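Local coordinates for protein dihydrolipoyl dehydrogenase (Elizabethkingia anophelis NUHP1, PDB 6UZI) that probably catalyses the NAD(+)-dependent reoxidation of dihydrolipoyl groups on carrier proteins, using one bound FAD per subunit and a redox-active disulfide, at residues P182-I188 with V270-L276; T209-D215 with K239-A245. All coordinates share one frame. Residue numbers count along the deposited sequence, not the author numbering.

Overall arrangement
Both contacts build on the parallel sheet of the Rossmann-type domain predicted to bind NAD(+) (strand order 169-170, 274-277, 184-188, 207-211, 239-241). From the N terminus, the chain first lays down the short edge strand 169-170, then strand 184-188, helix 192-203 and strand 207-211. Contact 2 then closes a short loop over helix 223-236, setting 239-245 beside 209-215. Antiparallel strands 245-252, 255-261 and 267-272 follow before contact 1, which includes the end of 267-272, closes the larger loop between 270-276 and 182-188, with contact 2 wholly inside. Strands 184-188 and 207-211 are joined directly, Val187 N lying 2.8 Å from Thr209 O and Val187 O 2.7 Å from Val211 N, and Val270 CG2 packs 3.6 Å from Met241 SD.

Contact 1 of 2, residues P182-I188 with V270-L276; sequences PKHLIVI and VEGDYCL
Ile186 (chi1 m, chi2 t) forms the apolar centre of this contact: its CD1 reaches Val270 CG1 (3.7 Å) and Gly272 N (3.4 Å). On the same face, Ile188 CG1 lies 3.4 Å from Cys275 SG. The other face carries Leu185, whose CD1 meets Tyr274 CB at 3.8 Å. Strands 184-188 and 274-276 run parallel (24°, axes 4.6 Å apart), pairing Leu185-Tyr274, Ile186-Cys275 and Val187-Leu276; 270-272 runs at 128° to 184-188, 6.3 Å at closest approach, before the chain turns at Asp273 (phi/psi -98/-8) into 274-276. Three good hydrogen bonds, Ile186 N to Tyr274 O (2.9 Å), Leu276 N to Ile186 O (2.8 Å) and Ile188 N to Leu276 O (2.9 Å), are followed toward the strand start by weak ones to His184 O from Tyr274 N (3.5 Å) and Asp273 N (3.2 Å). Asp273, chi1 p, closes the polar edge: OD1 accepts Lys183 N (2.9 Å) and OD2 His184 N (2.8 Å), at the start of the strand leading into the Gly189-Gly194 turn, consistent with the first beta strand of a dinucleotide-binding Rossmann unit. His184 NE2 bonds Thr209 OG1 on strand 207-211, helix 192-203 touches Pro182 and Leu276, and Val258 of strand 255-261 packs on Ile186 and Ile188.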
ATOM      1  N   PRO A 182       9.885 -28.081   6.082  1.00 29.75           N
ATOM      2  CA  PRO A 182       9.143 -29.299   6.439  1.00 41.82           C
ATOM      3  C   PRO A 182       8.575 -29.998   5.214  1.00 46.59           C
ATOM      4  O   PRO A 182       8.167 -29.359   4.242  1.00 47.11           O
ATOM      5  CB  PRO A 182       8.022 -28.779   7.345  1.00 37.74           C
ATOM      6  CG  PRO A 182       8.543 -27.493   7.881  1.00 38.74           C
ATOM      7  CD  PRO A 182       9.354 -26.893   6.767  1.00 41.79           C
ATOM      8  N   LYS A 183       8.543 -31.331   5.268  1.00 39.42           N
ATOM      9  CA  LYS A 183       7.850 -32.073   4.224  1.00 34.12           C
ATOM     10  C   LYS A 183       6.343 -31.929   4.378  1.00 43.45           C
ATOM     11  O   LYS A 183       5.636 -31.629   3.410  1.00 52.40           O
ATOM     12  CB  LYS A 183       8.273 -33.538   4.245  1.00 33.59           C
ATOM     13  CG  LYS A 183       9.750 -33.725   3.982  1.00 42.16           C
ATOM     14  CD  LYS A 183      10.136 -35.194   3.816  1.00 45.58           C
ATOM     15  CE  LYS A 183      10.014 -35.980   5.109  1.00 47.10           C
ATOM     16  NZ  LYS A 183      10.750 -37.271   5.006  1.00 57.00           N
ATOM     17  N   HIS A 184       5.841 -32.080   5.602  1.00 30.74           N
ATOM     18  CA  HIS A 184       4.421 -31.893   5.879  1.00 30.43           C
ATOM     19  C   HIS A 184       4.286 -31.191   7.224  1.00 35.70           C
ATOM     20  O   HIS A 184       4.520 -31.801   8.272  1.00 42.30           O
ATOM     21  CB  HIS A 184       3.680 -33.230   5.882  1.00 30.97           C
ATOM     22  CG  HIS A 184       2.196 -33.094   6.013  1.00 42.35           C
ATOM     23  ND1 HIS A 184       1.349 -34.180   6.085  1.00 46.91           N
ATOM     24  CD2 HIS A 184       1.402 -31.998   6.063  1.00 41.97           C
ATOM     25  CE1 HIS A 184       0.101 -33.761   6.179  1.00 43.58           C
ATOM     26  NE2 HIS A 184       0.106 -32.440   6.170  1.00 47.22           N
ATOM     27  N   LEU A 185       3.900 -29.917   7.197  1.00 28.00           N
ATOM     28  CA  LEU A 185       3.711 -29.133   8.410  1.00 32.68           C
ATOM     29  C   LEU A 185       2.242 -29.189   8.808  1.00 38.39           C
ATOM     30  O   LEU A 185       1.363 -28.855   8.007  1.00 41.61           O
ATOM     31  CB  LEU A 185       4.143 -27.681   8.207  1.00 32.67           C
ATOM     32  CG  LEU A 185       3.879 -26.712   9.370  1.00 33.25           C
ATOM     33  CD1 LEU A 185       4.726 -27.085  10.583  1.00 27.39           C
ATOM     34  CD2 LEU A 185       4.120 -25.261   8.968  1.00 29.47           C
ATOM     35  N   ILE A 186       1.978 -29.629  10.034  1.00 40.32           N
ATOM     36  CA  ILE A 186       0.637 -29.622  10.605  1.00 42.37           C
ATOM     37  C   ILE A 186       0.504 -28.398  11.501  1.00 39.03           C
ATOM     38  O   ILE A 186       1.397 -28.114  12.306  1.00 39.31           O
ATOM     39  CB  ILE A 186       0.351 -30.913  11.392  1.00 39.11           C
ATOM     40  CG1 ILE A 186       0.549 -32.140  10.511  1.00 30.56           C
ATOM     41  CG2 ILE A 186      -1.087 -30.923  11.910  1.00 27.44           C
ATOM     42  CD1 ILE A 186       0.422 -33.431  11.278  1.00 41.28           C
ATOM     43  N   VAL A 187      -0.585 -27.651  11.345  1.00 29.34           N
ATOM     44  CA  VAL A 187      -0.869 -26.499  12.191  1.00 26.68           C
ATOM     45  C   VAL A 187      -2.088 -26.844  13.039  1.00 34.07           C
ATOM     46  O   VAL A 187      -3.152 -27.178  12.504  1.00 35.00           O
ATOM     47  CB  VAL A 187      -1.104 -25.222  11.367  1.00 29.13           C
ATOM     48  CG1 VAL A 187      -1.449 -24.057  12.279  1.00 23.99           C
ATOM     49  CG2 VAL A 187       0.108 -24.895  10.535  1.00 24.74           C
ATOM     50  N   ILE A 188      -1.912 -26.815  14.360  1.00 30.24           N
ATOM     51  CA  ILE A 188      -2.969 -27.070  15.340  1.00 30.88           C
ATOM     52  C   ILE A 188      -3.491 -25.734  15.849  1.00 33.01           C
ATOM     53  O   ILE A 188      -2.724 -24.946  16.416  1.00 38.29           O
ATOM     54  CB  ILE A 188      -2.469 -27.921  16.521  1.00 40.49           C
ATOM     55  CG1 ILE A 188      -1.769 -29.207  16.066  1.00 34.50           C
ATOM     56  CG2 ILE A 188      -3.623 -28.243  17.454  1.00 43.35           C
ATOM     57  CD1 ILE A 188      -2.633 -30.110  15.249  1.00 53.77           C
ATOM     58  N   VAL A 270      -3.781 -37.311  11.392  1.00 40.83           N
ATOM     59  CA  VAL A 270      -2.920 -36.535  10.500  1.00 40.30           C
ATOM     60  C   VAL A 270      -1.473 -36.741  10.930  1.00 40.62           C
ATOM     61  O   VAL A 270      -1.146 -36.608  12.114  1.00 44.22           O
ATOM     62  CB  VAL A 270      -3.261 -35.029  10.499  1.00 31.10           C
ATOM     63  CG1 VAL A 270      -2.545 -34.342   9.357  1.00 32.35           C
ATOM     64  CG2 VAL A 270      -4.748 -34.797  10.381  1.00 31.92           C
ATOM     65  N   GLU A 271      -0.609 -37.035   9.969  1.00 41.50           N
ATOM     66  CA  GLU A 271       0.800 -37.272  10.231  1.00 38.06           C
ATOM     67  C   GLU A 271       1.631 -36.263   9.457  1.00 40.17           C
ATOM     68  O   GLU A 271       1.353 -35.979   8.289  1.00 43.99           O
ATOM     69  CB  GLU A 271       1.201 -38.700   9.837  1.00 42.26           C
ATOM     70  CG  GLU A 271       0.826 -39.760  10.868  1.00 54.76           C
ATOM     71  CD  GLU A 271       1.373 -41.132  10.520  1.00 74.44           C
ATOM     72  OE1 GLU A 271       1.427 -41.462   9.317  1.00 82.77           O
ATOM     73  OE2 GLU A 271       1.735 -41.887  11.451  1.00 84.51           O
ATOM     74  N   GLY A 272       2.640 -35.711  10.121  1.00 41.33           N
ATOM     75  CA  GLY A 272       3.594 -34.828   9.487  1.00 33.26           C
ATOM     76  C   GLY A 272       4.941 -34.988  10.157  1.00 38.89           C
ATOM     77  O   GLY A 272       5.097 -35.756  11.109  1.00 42.76           O
ATOM     78  N   ASP A 273       5.934 -34.283   9.621  1.00 32.63           N
ATOM     79  CA  ASP A 273       7.254 -34.266  10.229  1.00 41.69           C
ATOM     80  C   ASP A 273       7.486 -33.031  11.095  1.00 50.50           C
ATOM     81  O   ASP A 273       8.523 -32.953  11.768  1.00 52.67           O
ATOM     82  CB  ASP A 273       8.336 -34.378   9.151  1.00 37.39           C
ATOM     83  CG  ASP A 273       8.269 -33.256   8.143  1.00 32.17           C
ATOM     84  OD1 ASP A 273       9.320 -32.927   7.552  1.00 32.57           O
ATOM     85  OD2 ASP A 273       7.167 -32.700   7.952  1.00 31.19           O
ATOM     86  N   TYR A 274       6.563 -32.066  11.075  1.00 31.87           N
ATOM     87  CA  TYR A 274       6.609 -30.908  11.959  1.00 32.32           C
ATOM     88  C   TYR A 274       5.187 -30.518  12.335  1.00 38.97           C
ATOM     89  O   TYR A 274       4.291 -30.531  11.486  1.00 43.65           O
ATOM     90  CB  TYR A 274       7.315 -29.713  11.305  1.00 30.62           C
ATOM     91  CG  TYR A 274       8.806 -29.850  11.261  1.00 31.30           C
ATOM     92  CD1 TYR A 274       9.590 -29.475  12.347  1.00 33.91           C
ATOM     93  CD2 TYR A 274       9.438 -30.372  10.144  1.00 30.37           C
ATOM     94  CE1 TYR A 274      10.976 -29.615  12.320  1.00 32.34           C
ATOM     95  CE2 TYR A 274      10.819 -30.514  10.107  1.00 36.30           C
ATOM     96  CZ  TYR A 274      11.580 -30.136  11.197  1.00 31.67           C
ATOM     97  OH  TYR A 274      12.948 -30.279  11.163  1.00 41.20           O
ATOM     98  N   CYS A 275       4.986 -30.159  13.601  1.00 35.87           N
ATOM     99  CA  CYS A 275       3.681 -29.725  14.093  1.00 34.23           C
ATOM    100  C   CYS A 275       3.813 -28.408  14.845  1.00 38.84           C
ATOM    101  O   CYS A 275       4.522 -28.332  15.856  1.00 50.69           O
ATOM    102  CB  CYS A 275       3.045 -30.782  14.992  1.00 28.36           C
ATOM    103  SG  CYS A 275       1.475 -30.199  15.655  1.00 39.49           S
ATOM    104  N   LEU A 276       3.110 -27.383  14.364  1.00 39.84           N
ATOM    105  CA  LEU A 276       3.108 -26.042  14.946  1.00 38.29           C
ATOM    106  C   LEU A 276       1.788 -25.800  15.671  1.00 31.31           C
ATOM    107  O   LEU A 276       0.712 -25.904  15.069  1.00 27.98           O
ATOM    108  CB  LEU A 276       3.336 -24.987  13.862  1.00 25.32           C
ATOM    109  CG  LEU A 276       3.008 -23.514  14.125  1.00 28.64           C
ATOM    110  CD1 LEU A 276       3.885 -22.903  15.202  1.00 29.26           C
ATOM    111  CD2 LEU A 276       3.149 -22.737  12.823  1.00 24.48           C
TER

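Contact 2 of 2, residues T209-D215 with K239-A245; sequences TVVEYLD and KFMLSTA
This is the pairing of two parallel strands of a beta-alpha-beta unit, 207-211 and 239-241, linked by helix 223-236 at the edge of the Rossmann sheet. Their segment axes lie 4.6 Å apart at 17°, in the register Thr209-Lys239, Val210-Phe240 and Val211-Met241. Val210 N donates to Lys239 O (2.8 Å), Met241 N to Val210 O (2.8 Å) and Glu212 N to Met241 O (3.1 Å), where the regular ladder ends. Thr209, Val211 and Met241 share one face, with Thr209 CG2 3.8 Å from Met241 CE; Val270 covers Val211 and Met241. On the other face Phe240, chi1 m, puts CD2 3.8 Å from Val210 CB and packs against Leu233 of helix 223-236. Beyond the strands Ser243 is left-handed (phi/psi 52/45): Glu212 O takes Thr244 N (2.9 Å), passing over Ser243 N (3.0 Å, poor angle), which donates to Leu214 O (3.0 Å). Ser243 OG donates to Asp215 OD1 at 2.4 Å, a length probably affected by coordinate error and no sign of exceptional strength. Glu212, just past the C-terminal end of strand 207-211, is a predicted NAD(+)-binding residue, consistent with the acidic residue that binds the adenosine ribose in NAD(+)-dependent Rossmann folds. Its main chain is held at both N and O by 239-245, while its side chain comes within about 3 Å of Gly190 (nearest atoms) in the glycine-rich turn, consistent with the predicted nucleotide site.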
ATOM      1  N   THR A 209      -1.258 -28.591   6.471  1.00 32.57           N
ATOM      2  CA  THR A 209      -2.627 -28.903   6.861  1.00 26.78           C
ATOM      3  C   THR A 209      -2.931 -28.177   8.164  1.00 31.34           C
ATOM      4  O   THR A 209      -2.186 -28.306   9.142  1.00 36.14           O
ATOM      5  CB  THR A 209      -2.833 -30.411   7.023  1.00 35.76           C
ATOM      6  OG1 THR A 209      -2.367 -31.091   5.851  1.00 38.12           O
ATOM      7  CG2 THR A 209      -4.304 -30.725   7.226  1.00 38.59           C
ATOM      8  N   VAL A 210      -3.996 -27.386   8.164  1.00 33.75           N
ATOM      9  CA  VAL A 210      -4.437 -26.663   9.349  1.00 36.18           C
ATOM     10  C   VAL A 210      -5.557 -27.482   9.980  1.00 37.90           C
ATOM     11  O   VAL A 210      -6.601 -27.706   9.355  1.00 33.99           O
ATOM     12  CB  VAL A 210      -4.910 -25.241   8.992  1.00 32.40           C
ATOM     13  CG1 VAL A 210      -5.569 -24.559  10.185  1.00 30.16           C
ATOM     14  CG2 VAL A 210      -3.755 -24.402   8.463  1.00 24.22           C
ATOM     15  N   VAL A 211      -5.345 -27.937  11.211  1.00 35.22           N
ATOM     16  CA  VAL A 211      -6.337 -28.716  11.942  1.00 29.46           C
ATOM     17  C   VAL A 211      -6.827 -27.861  13.093  1.00 26.25           C
ATOM     18  O   VAL A 211      -6.058 -27.513  13.994  1.00 37.08           O
ATOM     19  CB  VAL A 211      -5.774 -30.059  12.426  1.00 32.76           C
ATOM     20  CG1 VAL A 211      -6.878 -30.883  13.066  1.00 38.79           C
ATOM     21  CG2 VAL A 211      -5.198 -30.816  11.246  1.00 27.69           C
ATOM     22  N   GLU A 212      -8.113 -27.556  13.072  1.00 27.00           N
ATOM     23  CA  GLU A 212      -8.667 -26.513  13.913  1.00 26.57           C
ATOM     24  C   GLU A 212     -10.047 -26.903  14.416  1.00 32.63           C
ATOM     25  O   GLU A 212     -10.825 -27.542  13.700  1.00 39.31           O
ATOM     26  CB  GLU A 212      -8.706 -25.214  13.103  1.00 32.54           C
ATOM     27  CG  GLU A 212      -9.484 -24.069  13.650  1.00 45.71           C
ATOM     28  CD  GLU A 212      -9.282 -22.858  12.772  1.00 58.66           C
ATOM     29  OE1 GLU A 212      -8.602 -23.022  11.732  1.00 41.97           O
ATOM     30  OE2 GLU A 212      -9.774 -21.758  13.116  1.00 73.36           O
ATOM     31  N   TYR A 213     -10.325 -26.547  15.670  1.00 30.99           N
ATOM     32  CA  TYR A 213     -11.636 -26.789  16.248  1.00 30.80           C
ATOM     33  C   TYR A 213     -12.676 -25.794  15.742  1.00 41.93           C
ATOM     34  O   TYR A 213     -13.874 -26.100  15.761  1.00 44.04           O
ATOM     35  CB  TYR A 213     -11.590 -26.720  17.769  1.00 28.55           C
ATOM     36  CG  TYR A 213     -12.916 -27.101  18.382  1.00 40.33           C
ATOM     37  CD1 TYR A 213     -13.681 -26.184  19.096  1.00 29.99           C
ATOM     38  CD2 TYR A 213     -13.416 -28.398  18.220  1.00 41.28           C
ATOM     39  CE1 TYR A 213     -14.913 -26.561  19.647  1.00 40.15           C
ATOM     40  CE2 TYR A 213     -14.630 -28.783  18.764  1.00 31.67           C
ATOM     41  CZ  TYR A 213     -15.377 -27.866  19.476  1.00 41.00           C
ATOM     42  OH  TYR A 213     -16.583 -28.262  20.010  1.00 33.29           O
ATOM     43  N   LEU A 214     -12.246 -24.615  15.294  1.00 40.04           N
ATOM     44  CA  LEU A 214     -13.179 -23.569  14.922  1.00 42.32           C
ATOM     45  C   LEU A 214     -13.816 -23.881  13.572  1.00 41.18           C
ATOM     46  O   LEU A 214     -13.266 -24.630  12.759  1.00 39.95           O
ATOM     47  CB  LEU A 214     -12.436 -22.235  14.865  1.00 38.10           C
ATOM     48  CG  LEU A 214     -11.600 -21.977  16.133  1.00 36.18           C
ATOM     49  CD1 LEU A 214     -10.848 -20.646  16.077  1.00 42.49           C
ATOM     50  CD2 LEU A 214     -12.399 -22.122  17.419  1.00 28.44           C
ATOM     51  N   ASP A 215     -14.987 -23.278  13.324  1.00 39.04           N
ATOM     52  CA  ASP A 215     -15.765 -23.616  12.136  1.00 35.50           C
ATOM     53  C   ASP A 215     -15.389 -22.804  10.911  1.00 42.13           C
ATOM     54  O   ASP A 215     -15.891 -23.093   9.821  1.00 51.96           O
ATOM     55  CB  ASP A 215     -17.257 -23.430  12.407  1.00 37.93           C
ATOM     56  CG  ASP A 215     -17.747 -24.277  13.558  1.00 45.19           C
ATOM     57  OD1 ASP A 215     -17.302 -25.442  13.664  1.00 41.44           O
ATOM     58  OD2 ASP A 215     -18.564 -23.772  14.358  1.00 47.85           O
ATOM     59  N   LYS A 239      -4.301 -27.022   3.098  1.00 33.11           N
ATOM     60  CA  LYS A 239      -5.432 -27.881   3.407  1.00 47.09           C
ATOM     61  C   LYS A 239      -6.011 -27.493   4.762  1.00 46.59           C
ATOM     62  O   LYS A 239      -5.284 -27.056   5.658  1.00 57.24           O
ATOM     63  CB  LYS A 239      -5.014 -29.360   3.412  1.00 44.19           C
ATOM     64  CG  LYS A 239      -4.503 -29.891   2.070  1.00 42.83           C
ATOM     65  CD  LYS A 239      -5.647 -30.357   1.181  1.00 57.69           C
ATOM     66  CE  LYS A 239      -5.173 -30.702  -0.230  1.00 73.38           C
ATOM     67  NZ  LYS A 239      -4.945 -29.492  -1.089  1.00 73.63           N
ATOM     68  N   PHE A 240      -7.331 -27.621   4.897  1.00 32.38           N
ATOM     69  CA  PHE A 240      -8.026 -27.213   6.112  1.00 34.83           C
ATOM     70  C   PHE A 240      -8.931 -28.333   6.603  1.00 37.61           C
ATOM     71  O   PHE A 240      -9.790 -28.817   5.858  1.00 35.67           O
ATOM     72  CB  PHE A 240      -8.849 -25.949   5.876  1.00 26.77           C
ATOM     73  CG  PHE A 240      -8.016 -24.730   5.654  1.00 36.94           C
ATOM     74  CD1 PHE A 240      -7.633 -24.362   4.375  1.00 45.19           C
ATOM     75  CD2 PHE A 240      -7.604 -23.954   6.721  1.00 36.32           C
ATOM     76  CE1 PHE A 240      -6.855 -23.236   4.168  1.00 36.42           C
ATOM     77  CE2 PHE A 240      -6.835 -22.836   6.520  1.00 34.02           C
ATOM     78  CZ  PHE A 240      -6.458 -22.479   5.234  1.00 33.20           C
ATOM     79  N   MET A 241      -8.765 -28.695   7.873  1.00 34.93           N
ATOM     80  CA  MET A 241      -9.606 -29.656   8.582  1.00 28.58           C
ATOM     81  C   MET A 241     -10.271 -28.886   9.720  1.00 32.73           C
ATOM     82  O   MET A 241      -9.751 -28.832  10.834  1.00 41.82           O
ATOM     83  CB  MET A 241      -8.791 -30.821   9.079  1.00 28.99           C
ATOM     84  CG  MET A 241      -8.442 -31.825   7.996  1.00 45.02           C
ATOM     85  SD  MET A 241      -7.470 -33.192   8.645  1.00 55.57           S
ATOM     86  CE  MET A 241      -6.655 -33.772   7.161  1.00 57.33           C
ATOM     87  N   LEU A 242     -11.403 -28.260   9.428  1.00 35.25           N
ATOM     88  CA  LEU A 242     -12.081 -27.411  10.395  1.00 41.08           C
ATOM     89  C   LEU A 242     -13.045 -28.222  11.257  1.00 34.04           C
ATOM     90  O   LEU A 242     -13.343 -29.383  10.974  1.00 31.22           O
ATOM     91  CB  LEU A 242     -12.830 -26.286   9.671  1.00 42.37           C
ATOM     92  CG  LEU A 242     -12.021 -25.391   8.725  1.00 38.94           C
ATOM     93  CD1 LEU A 242     -12.855 -24.232   8.198  1.00 37.31           C
ATOM     94  CD2 LEU A 242     -10.759 -24.884   9.401  1.00 34.82           C
ATOM     95  N   SER A 243     -13.523 -27.586  12.333  1.00 35.70           N
ATOM     96  CA  SER A 243     -14.485 -28.181  13.272  1.00 41.32           C
ATOM     97  C   SER A 243     -14.016 -29.544  13.771  1.00 38.93           C
ATOM     98  O   SER A 243     -14.790 -30.503  13.858  1.00 41.00           O
ATOM     99  CB  SER A 243     -15.873 -28.292  12.636  1.00 42.95           C
ATOM    100  OG  SER A 243     -16.348 -27.036  12.183  1.00 33.21           O
ATOM    101  N   THR A 244     -12.739 -29.626  14.127  1.00 35.92           N
ATOM    102  CA  THR A 244     -12.096 -30.893  14.452  1.00 40.45           C
ATOM    103  C   THR A 244     -11.402 -30.747  15.798  1.00 38.24           C
ATOM    104  O   THR A 244     -10.528 -29.891  15.958  1.00 40.39           O
ATOM    105  CB  THR A 244     -11.102 -31.289  13.355  1.00 35.64           C
ATOM    106  OG1 THR A 244     -11.785 -31.331  12.099  1.00 36.03           O
ATOM    107  CG2 THR A 244     -10.522 -32.653  13.622  1.00 41.32           C
ATOM    108  N   ALA A 245     -11.784 -31.582  16.759  1.00 31.17           N
ATOM    109  CA  ALA A 245     -11.306 -31.469  18.132  1.00 31.88           C
ATOM    110  C   ALA A 245     -10.132 -32.419  18.326  1.00 38.48           C
ATOM    111  O   ALA A 245     -10.311 -33.637  18.363  1.00 35.51           O
ATOM    112  CB  ALA A 245     -12.428 -31.774  19.122  1.00 36.96           C
TER